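Local coordinates for protein alpha-galactosidase (Thermus thermophilus, PDB 6LCJ) that probably hydrolyses terminal alpha-galactosyl residues of galactosides, as a family 36 glycoside hydrolase that assembles into a hexamer, at residues H48-W53 with F338-L344; L384-H389 with Y475-L479; A423-F427 with R465-G469. All blocks are in the same frame, centred on the assembly; numbering follows the deposited sequence.

Interaction 1: residues H48-W53 with F338-L344; sequences HGWQSW and FCGAPVL
The face of the W53 indole lies against a bare backbone: G340 CA is 3.8 Å from the centroid of its six-membered ring, 17° off the normal, a CH-pi contact. G340 has phi/psi 59/32, and a CB there would clash with W53 CH2. The contact joins two loops of the GH36 fold: 48-53 starts on the last residue of strand 44-48 in the N-terminal beta region, and 338-344 on the last residue of TIM-barrel strand 335-338, at the C-terminal end that carries the active site in such barrels. Neither loop is regular, yet a single beta bridge pairs Q51 with P342 (CA to CA 4.1 Å). V343 N donates to W50 O at 3.1 Å (166°), while the bond from S52 N to A341 O, 3.0 Å, is weak because its angle is 129°. S52, chi1 m, accepts a weak hydrogen bond at OG from A341 N (3.3 Å); OG also hydrogen-bonds R354 O. W50 (chi1 t) sets CZ2 3.9 Å from P342 CG, and its NE1 bonds E317. H48 (chi1 t) places CE1 3.9 Å from L344 CD1. One water links the loops further, donating to W50 O at 3.0 Å and accepting from L344 N at 3.1 Å.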
loop_
_atom_site.group_PDB
_atom_site.type_symbol
_atom_site.label_atom_id
_atom_site.label_comp_id
_atom_site.label_asym_id
_atom_site.label_seq_id
_atom_site.Cartn_x
_atom_site.Cartn_y
_atom_site.Cartn_z
ATOM N N HIS E 48 -10.536 -11.411 -31.337
ATOM C CA HIS E 48 -10.387 -10.486 -32.459
ATOM C C HIS E 48 -10.064 -9.070 -31.967
ATOM O O HIS E 48 -10.914 -8.393 -31.377
ATOM C CB HIS E 48 -11.633 -10.459 -33.329
ATOM C CG HIS E 48 -11.420 -9.667 -34.574
ATOM N ND1 HIS E 48 -12.065 -8.475 -34.823
ATOM C CD2 HIS E 48 -10.542 -9.842 -35.591
ATOM C CE1 HIS E 48 -11.624 -7.972 -35.962
ATOM N NE2 HIS E 48 -10.701 -8.784 -36.451
ATOM N N GLY E 49 -8.848 -8.610 -32.243
ATOM C CA GLY E 49 -8.457 -7.261 -31.872
ATOM C C GLY E 49 -9.162 -6.188 -32.692
ATOM O O GLY E 49 -9.762 -6.431 -33.744
ATOM N N TRP E 50 -9.051 -4.956 -32.193
ATOM C CA TRP E 50 -9.870 -3.858 -32.699
ATOM C C TRP E 50 -9.422 -3.379 -34.073
ATOM O O TRP E 50 -10.256 -3.151 -34.955
ATOM C CB TRP E 50 -9.822 -2.694 -31.724
ATOM C CG TRP E 50 -10.728 -1.557 -32.080
ATOM C CD1 TRP E 50 -12.006 -1.634 -32.558
ATOM C CD2 TRP E 50 -10.425 -0.167 -31.964
ATOM N NE1 TRP E 50 -12.515 -0.375 -32.744
ATOM C CE2 TRP E 50 -11.569 0.545 -32.380
ATOM C CE3 TRP E 50 -9.296 0.551 -31.526
ATOM C CZ2 TRP E 50 -11.620 1.938 -32.384
ATOM C CZ3 TRP E 50 -9.344 1.930 -31.523
ATOM C CH2 TRP E 50 -10.499 2.616 -31.948
ATOM N N GLN E 51 -8.123 -3.155 -34.254
ATOM C CA GLN E 51 -7.622 -2.483 -35.441
ATOM C C GLN E 51 -6.543 -3.332 -36.126
ATOM O O GLN E 51 -6.198 -4.435 -35.686
ATOM C CB GLN E 51 -7.115 -1.067 -35.093
ATOM C CG GLN E 51 -6.163 -0.994 -33.920
ATOM C CD GLN E 51 -4.882 -0.244 -34.249
ATOM O OE1 GLN E 51 -4.323 -0.409 -35.337
ATOM N NE2 GLN E 51 -4.403 0.576 -33.304
ATOM N N SER E 52 -6.022 -2.791 -37.230
ATOM C CA SER E 52 -5.058 -3.493 -38.084
ATOM C C SER E 52 -3.940 -4.153 -37.287
ATOM O O SER E 52 -3.685 -5.351 -37.437
ATOM C CB SER E 52 -4.463 -2.510 -39.088
ATOM O OG SER E 52 -5.434 -2.134 -40.051
ATOM N N TRP E 53 -3.262 -3.382 -36.431
ATOM C CA TRP E 53 -2.107 -3.879 -35.693
ATOM C C TRP E 53 -2.504 -4.783 -34.531
ATOM O O TRP E 53 -1.653 -5.519 -34.015
ATOM C CB TRP E 53 -1.259 -2.694 -35.189
ATOM C CG TRP E 53 -0.924 -1.718 -36.295
ATOM C CD1 TRP E 53 -0.658 -2.025 -37.603
ATOM C CD2 TRP E 53 -0.855 -0.290 -36.201
ATOM N NE1 TRP E 53 -0.422 -0.884 -38.320
ATOM C CE2 TRP E 53 -0.537 0.198 -37.488
ATOM C CE3 TRP E 53 -1.024 0.628 -35.156
ATOM C CZ2 TRP E 53 -0.386 1.570 -37.758
ATOM C CZ3 TRP E 53 -0.875 2.005 -35.436
ATOM C CH2 TRP E 53 -0.553 2.450 -36.718
ATOM N N PHE E 338 -6.593 1.305 -46.081
ATOM C CA PHE E 338 -6.778 1.641 -44.667
ATOM C C PHE E 338 -5.726 0.935 -43.824
ATOM O O PHE E 338 -5.545 -0.283 -43.942
ATOM C CB PHE E 338 -8.173 1.239 -44.174
ATOM C CG PHE E 338 -9.278 2.206 -44.558
ATOM C CD1 PHE E 338 -9.179 2.998 -45.700
ATOM C CD2 PHE E 338 -10.433 2.293 -43.795
ATOM C CE1 PHE E 338 -10.206 3.850 -46.067
ATOM C CE2 PHE E 338 -11.467 3.153 -44.154
ATOM C CZ PHE E 338 -11.350 3.930 -45.290
ATOM N N CYS E 339 -5.061 1.694 -42.952
ATOM C CA CYS E 339 -4.002 1.167 -42.101
ATOM C C CYS E 339 -4.215 1.663 -40.672
ATOM O O CYS E 339 -4.731 2.762 -40.457
ATOM C CB CYS E 339 -2.596 1.587 -42.636
ATOM S SG CYS E 339 -1.156 0.714 -41.840
ATOM N N GLY E 340 -3.811 0.848 -39.693
ATOM C CA GLY E 340 -4.000 1.207 -38.292
ATOM C C GLY E 340 -5.452 1.428 -37.943
ATOM O O GLY E 340 -5.782 2.260 -37.078
ATOM N N ALA E 341 -6.320 0.707 -38.594
ATOM C CA ALA E 341 -7.700 1.092 -38.708
ATOM C C ALA E 341 -8.597 0.080 -38.028
ATOM O O ALA E 341 -8.317 -1.126 -38.074
ATOM C CB ALA E 341 -8.100 1.214 -40.188
ATOM N N PRO E 342 -9.680 0.542 -37.406
ATOM C CA PRO E 342 -10.745 -0.375 -36.987
ATOM C C PRO E 342 -11.105 -1.333 -38.109
ATOM O O PRO E 342 -11.553 -0.911 -39.178
ATOM C CB PRO E 342 -11.903 0.572 -36.664
ATOM C CG PRO E 342 -11.224 1.842 -36.278
ATOM C CD PRO E 342 -10.053 1.948 -37.196
ATOM N N VAL E 343 -10.901 -2.625 -37.890
ATOM C CA VAL E 343 -11.013 -3.571 -38.992
ATOM C C VAL E 343 -12.455 -3.654 -39.486
ATOM O O VAL E 343 -12.749 -3.335 -40.643
ATOM C CB VAL E 343 -10.450 -4.942 -38.579
ATOM C CG1 VAL E 343 -10.900 -6.008 -39.544
ATOM C CG2 VAL E 343 -8.923 -4.871 -38.535
ATOM N N LEU E 344 -13.387 -4.041 -38.616
ATOM C CA LEU E 344 -14.736 -4.320 -39.098
ATOM C C LEU E 344 -15.475 -3.041 -39.478
ATOM O O LEU E 344 -16.188 -3.009 -40.487
ATOM C CB LEU E 344 -15.501 -5.118 -38.045
ATOM C CG LEU E 344 -14.813 -6.470 -37.825
ATOM C CD1 LEU E 344 -15.425 -7.286 -36.693
ATOM C CD2 LEU E 344 -14.813 -7.270 -39.124
HETATM O O HOH W 1 -12.862 -4.546 -35.602
#

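Interaction 2: residues L384-H389 with Y475-L479; sequences LRSTLH and YAPLL
Helix 380-388, which lies between barrel strands 352-354 and 398-400, packs here against the C-terminal end of the chain, a single 3-10 turn at 476-478 that follows the small antiparallel sheet 458-474. Two i to i+3 hydrogen bonds, L478 N to Y475 O (3.1 Å) and L479 N to A476 O (3.0 Å), shape this turn and bring Y475 and L478 to the same side. No hydrogen bond crosses; the contact is apolar packing that buries 343 Å². The backbones stay well apart, the nearest CA pair being R385 and L479 at 6.9 Å. L384 (chi1 m, chi2 t) points toward the turn and divides its methyls between two partners: CD2 is 4.0 Å from Y475 CE2 and CD1 is 4.2 Å from L478 CD2. R385 contributes its aliphatic part, with CA 4.2 Å from L478 CD1 and CG 3.9 Å from L479 CD2; after t, t at chi1 and chi2, chi3 is p, and NH2 hydrogen-bonds N382 OD1 one turn back on the same helix. One helical turn beyond L384, L388 (m, t) is again directed at the partner: CD2 sits 4.2 Å from the centroid of the Y475 ring, 11° off its normal, a CH-pi contact, and CD1 is 3.6 Å from Y475 CD2. The Y475 ring (chi1 m) thus turns one face to L388, and its OH is hydrogen-bonded to L420 O of helix 415-428. H389 (chi1 m) folds back so that ND1 donates to R385 O at 2.6 Å, and its ring edge meets the poorly ordered L479, with H389 CE1 4.2 Å from L479 CD2.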
loop_
_atom_site.group_PDB
_atom_site.type_symbol
_atom_site.label_atom_id
_atom_site.label_comp_id
_atom_site.label_asym_id
_atom_site.label_seq_id
_atom_site.Cartn_x
_atom_site.Cartn_y
_atom_site.Cartn_z
ATOM N N LEU E 384 2.364 -12.011 -39.466
ATOM C CA LEU E 384 1.756 -13.246 -39.946
ATOM C C LEU E 384 0.645 -13.715 -39.012
ATOM O O LEU E 384 -0.413 -14.150 -39.476
ATOM C CB LEU E 384 2.826 -14.328 -40.111
ATOM C CG LEU E 384 3.820 -14.178 -41.267
ATOM C CD1 LEU E 384 4.945 -15.170 -41.076
ATOM C CD2 LEU E 384 3.178 -14.368 -42.643
ATOM N N ARG E 385 0.847 -13.597 -37.694
ATOM C CA ARG E 385 -0.108 -14.188 -36.754
ATOM C C ARG E 385 -1.495 -13.562 -36.879
ATOM O O ARG E 385 -2.505 -14.273 -36.868
ATOM C CB ARG E 385 0.389 -14.067 -35.315
ATOM C CG ARG E 385 -0.612 -14.646 -34.302
ATOM C CD ARG E 385 0.035 -14.954 -32.947
ATOM N NE ARG E 385 0.532 -13.711 -32.395
ATOM C CZ ARG E 385 1.816 -13.408 -32.256
ATOM N NH1 ARG E 385 2.758 -14.291 -32.583
ATOM N NH2 ARG E 385 2.155 -12.211 -31.791
ATOM N N SER E 386 -1.570 -12.230 -36.988
ATOM C CA SER E 386 -2.871 -11.569 -37.040
ATOM C C SER E 386 -3.501 -11.677 -38.423
ATOM O O SER E 386 -4.716 -11.873 -38.540
ATOM C CB SER E 386 -2.738 -10.103 -36.621
ATOM O OG SER E 386 -2.587 -10.002 -35.212
ATOM N N THR E 387 -2.690 -11.533 -39.474
ATOM C CA THR E 387 -3.181 -11.679 -40.840
ATOM C C THR E 387 -3.810 -13.049 -41.060
ATOM O O THR E 387 -4.915 -13.161 -41.607
ATOM C CB THR E 387 -2.030 -11.462 -41.815
ATOM O OG1 THR E 387 -1.564 -10.119 -41.702
ATOM C CG2 THR E 387 -2.463 -11.756 -43.255
ATOM N N LEU E 388 -3.125 -14.109 -40.630
ATOM C CA LEU E 388 -3.655 -15.453 -40.815
ATOM C C LEU E 388 -5.059 -15.614 -40.239
ATOM O O LEU E 388 -5.834 -16.445 -40.731
ATOM C CB LEU E 388 -2.713 -16.479 -40.185
ATOM C CG LEU E 388 -1.518 -16.871 -41.046
ATOM C CD1 LEU E 388 -0.414 -17.500 -40.212
ATOM C CD2 LEU E 388 -1.973 -17.797 -42.165
ATOM N N HIS E 389 -5.419 -14.841 -39.215
ATOM C CA HIS E 389 -6.733 -14.983 -38.598
ATOM C C HIS E 389 -7.731 -13.961 -39.109
ATOM O O HIS E 389 -8.830 -13.849 -38.556
ATOM C CB HIS E 389 -6.636 -14.885 -37.079
ATOM C CG HIS E 389 -5.815 -15.967 -36.463
ATOM N ND1 HIS E 389 -4.438 -15.918 -36.411
ATOM C CD2 HIS E 389 -6.173 -17.137 -35.889
ATOM C CE1 HIS E 389 -3.982 -17.006 -35.819
ATOM N NE2 HIS E 389 -5.015 -17.762 -35.492
ATOM N N TYR E 475 2.060 -23.081 -41.382
ATOM C CA TYR E 475 2.265 -21.940 -40.500
ATOM C C TYR E 475 2.093 -22.271 -39.024
ATOM O O TYR E 475 2.477 -21.451 -38.183
ATOM C CB TYR E 475 1.292 -20.798 -40.842
ATOM C CG TYR E 475 1.519 -20.102 -42.166
ATOM C CD1 TYR E 475 0.983 -20.625 -43.337
ATOM C CD2 TYR E 475 2.225 -18.900 -42.239
ATOM C CE1 TYR E 475 1.164 -20.000 -44.545
ATOM C CE2 TYR E 475 2.408 -18.259 -43.451
ATOM C CZ TYR E 475 1.868 -18.818 -44.606
ATOM O OH TYR E 475 2.032 -18.216 -45.833
ATOM N N ALA E 476 1.516 -23.427 -38.689
ATOM C CA ALA E 476 1.187 -23.716 -37.293
ATOM C C ALA E 476 2.362 -23.569 -36.323
ATOM O O ALA E 476 2.135 -23.054 -35.211
ATOM C CB ALA E 476 0.568 -25.116 -37.186
ATOM N N PRO E 477 3.604 -23.979 -36.651
ATOM C CA PRO E 477 4.718 -23.766 -35.706
ATOM C C PRO E 477 4.843 -22.355 -35.132
ATOM O O PRO E 477 5.177 -22.228 -33.948
ATOM C CB PRO E 477 5.944 -24.136 -36.552
ATOM C CG PRO E 477 5.446 -25.208 -37.445
ATOM C CD PRO E 477 4.017 -24.853 -37.770
ATOM N N LEU E 478 4.592 -21.296 -35.919
ATOM C CA LEU E 478 4.803 -19.930 -35.431
ATOM C C LEU E 478 3.797 -19.507 -34.366
ATOM O O LEU E 478 4.030 -18.500 -33.684
ATOM C CB LEU E 478 4.751 -18.920 -36.579
ATOM C CG LEU E 478 3.425 -18.548 -37.259
ATOM C CD1 LEU E 478 2.861 -17.225 -36.762
ATOM C CD2 LEU E 478 3.649 -18.468 -38.755
ATOM N N LEU E 479 2.689 -20.228 -34.215
ATOM C CA LEU E 479 1.671 -19.878 -33.218
ATOM C C LEU E 479 2.119 -20.156 -31.778
ATOM O O LEU E 479 2.148 -19.253 -30.936
ATOM C CB LEU E 479 0.374 -20.629 -33.514
ATOM C CG LEU E 479 -0.394 -20.050 -34.703
ATOM C CD1 LEU E 479 -1.845 -20.445 -34.605
ATOM C CD2 LEU E 479 -0.250 -18.520 -34.778
#

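Interaction 3: residues A423-F427 with R465-G469; sequences ALAHF and RFRVG
Along the strand 465-468 side chains alternate, and two of the four, F466 and V468, point at the helix, while R465 and R467 do not reach it; R465 NE instead forms a salt bridge with E472. F466 (chi1 m) presents its ring edge to the face of F427 (chi1 t): a T-shaped pair with centroids 5.0 Å apart, planes at 78°, and F466 CD2 3.7 Å from F427 CD1. Its CZ lies 4.4 Å from L424 CD2. The strand is the middle one of the three-stranded antiparallel sheet that follows the TIM barrel, and its partner is helix 415-428, which precedes barrel strand 431-433. The short axes cross at 77° and approach to 9.4 Å, so the helix runs across the strand. V468, chi1 t, occupies the nearest backbone approach, its CA 6.5 Å from A423 CA: CG2 is 3.7 Å from A423 CB, and CG1 is 4.1 Å from H426 CD2. G469, phi/psi 49/-118, then leaves the strand.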
loop_
_atom_site.group_PDB
_atom_site.type_symbol
_atom_site.label_atom_id
_atom_site.label_comp_id
_atom_site.label_asym_id
_atom_site.label_seq_id
_atom_site.Cartn_x
_atom_site.Cartn_y
_atom_site.Cartn_z
ATOM N N ALA E 423 3.857 -16.181 -49.585
ATOM C CA ALA E 423 2.701 -17.042 -49.833
ATOM C C ALA E 423 1.389 -16.341 -49.486
ATOM O O ALA E 423 0.383 -16.516 -50.186
ATOM C CB ALA E 423 2.840 -18.341 -49.042
ATOM N N LEU E 424 1.375 -15.546 -48.411
ATOM C CA LEU E 424 0.159 -14.817 -48.057
ATOM C C LEU E 424 -0.171 -13.720 -49.067
ATOM O O LEU E 424 -1.351 -13.424 -49.279
ATOM C CB LEU E 424 0.276 -14.225 -46.652
ATOM C CG LEU E 424 0.139 -15.212 -45.488
ATOM C CD1 LEU E 424 -0.184 -14.463 -44.219
ATOM C CD2 LEU E 424 -0.904 -16.271 -45.766
ATOM N N ALA E 425 0.836 -13.107 -49.698
ATOM C CA ALA E 425 0.556 -12.190 -50.803
ATOM C C ALA E 425 -0.089 -12.919 -51.981
ATOM O O ALA E 425 -1.032 -12.410 -52.596
ATOM C CB ALA E 425 1.836 -11.488 -51.257
ATOM N N HIS E 426 0.401 -14.112 -52.316
ATOM C CA HIS E 426 -0.244 -14.882 -53.374
ATOM C C HIS E 426 -1.682 -15.219 -53.001
ATOM O O HIS E 426 -2.589 -15.073 -53.820
ATOM C CB HIS E 426 0.539 -16.158 -53.663
ATOM C CG HIS E 426 1.801 -15.944 -54.437
ATOM N ND1 HIS E 426 1.838 -15.236 -55.618
ATOM C CD2 HIS E 426 3.067 -16.372 -54.213
ATOM C CE1 HIS E 426 3.075 -15.224 -56.081
ATOM N NE2 HIS E 426 3.839 -15.909 -55.251
ATOM N N PHE E 427 -1.917 -15.642 -51.761
ATOM C CA PHE E 427 -3.269 -16.023 -51.368
ATOM C C PHE E 427 -4.229 -14.832 -51.414
ATOM O O PHE E 427 -5.342 -14.938 -51.929
ATOM C CB PHE E 427 -3.245 -16.649 -49.979
ATOM C CG PHE E 427 -4.570 -17.206 -49.543
ATOM C CD1 PHE E 427 -5.010 -18.433 -50.010
ATOM C CD2 PHE E 427 -5.378 -16.503 -48.663
ATOM C CE1 PHE E 427 -6.224 -18.955 -49.602
ATOM C CE2 PHE E 427 -6.592 -17.024 -48.251
ATOM C CZ PHE E 427 -7.015 -18.246 -48.730
ATOM N N ARG E 465 -2.442 -24.266 -43.040
ATOM C CA ARG E 465 -1.810 -25.008 -44.117
ATOM C C ARG E 465 -2.366 -24.517 -45.439
ATOM O O ARG E 465 -3.577 -24.559 -45.664
ATOM C CB ARG E 465 -2.032 -26.509 -43.955
ATOM C CG ARG E 465 -1.909 -27.009 -42.515
ATOM C CD ARG E 465 -1.310 -28.416 -42.454
ATOM N NE ARG E 465 -1.529 -29.177 -43.686
ATOM C CZ ARG E 465 -2.690 -29.726 -44.042
ATOM N NH1 ARG E 465 -3.757 -29.597 -43.254
ATOM N NH2 ARG E 465 -2.785 -30.391 -45.192
ATOM N N PHE E 466 -1.485 -24.046 -46.302
ATOM C CA PHE E 466 -1.862 -23.647 -47.642
ATOM C C PHE E 466 -1.086 -24.491 -48.636
ATOM O O PHE E 466 -0.045 -25.073 -48.315
ATOM C CB PHE E 466 -1.593 -22.160 -47.879
ATOM C CG PHE E 466 -2.324 -21.260 -46.927
ATOM C CD1 PHE E 466 -1.962 -21.199 -45.588
ATOM C CD2 PHE E 466 -3.375 -20.480 -47.366
ATOM C CE1 PHE E 466 -2.642 -20.392 -44.708
ATOM C CE2 PHE E 466 -4.049 -19.658 -46.490
ATOM C CZ PHE E 466 -3.686 -19.618 -45.157
ATOM N N ARG E 467 -1.624 -24.576 -49.838
ATOM C CA ARG E 467 -0.908 -25.142 -50.966
ATOM C C ARG E 467 -0.707 -24.008 -51.955
ATOM O O ARG E 467 -1.674 -23.523 -52.550
ATOM C CB ARG E 467 -1.660 -26.314 -51.588
ATOM C CG ARG E 467 -0.722 -27.348 -52.191
ATOM C CD ARG E 467 -1.360 -28.727 -52.297
ATOM N NE ARG E 467 -2.028 -28.930 -53.583
ATOM C CZ ARG E 467 -1.396 -29.033 -54.752
ATOM N NH1 ARG E 467 -0.069 -28.950 -54.812
ATOM N NH2 ARG E 467 -2.093 -29.223 -55.867
ATOM N N VAL E 468 0.542 -23.572 -52.096
ATOM C CA VAL E 468 0.925 -22.473 -52.977
ATOM C C VAL E 468 1.596 -23.088 -54.193
ATOM O O VAL E 468 2.637 -23.746 -54.064
ATOM C CB VAL E 468 1.858 -21.472 -52.273
ATOM C CG1 VAL E 468 2.114 -20.258 -53.159
ATOM C CG2 VAL E 468 1.272 -21.040 -50.934
ATOM N N GLY E 469 1.002 -22.870 -55.369
ATOM C CA GLY E 469 1.329 -23.667 -56.538
ATOM C C GLY E 469 1.287 -25.138 -56.180
ATOM O O GLY E 469 0.251 -25.646 -55.739
#

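From the N terminus, the loop 48-53, between strands 44-48 and 56-59 of an N-terminal sheet, waits 285 residues for its partner, the loop after barrel strand 335-338; interaction 1 thus ties that sheet to the barrel. It is complete before interaction 2 opens at 384, so these two are in series, their centres about 17 Å apart. Interaction 3 (423-427 with 465-469) opens and closes within the span from 384 to 479, and is therefore nested. Both bind the C-terminal sheet region to barrel helices, 380-388 and 415-428 respectively. Their centres are about 13 Å apart and they touch: Y475 CE1 is 3.5 Å from F466 CD1, and T387 CG2 is 3.7 Å from L424 CD1.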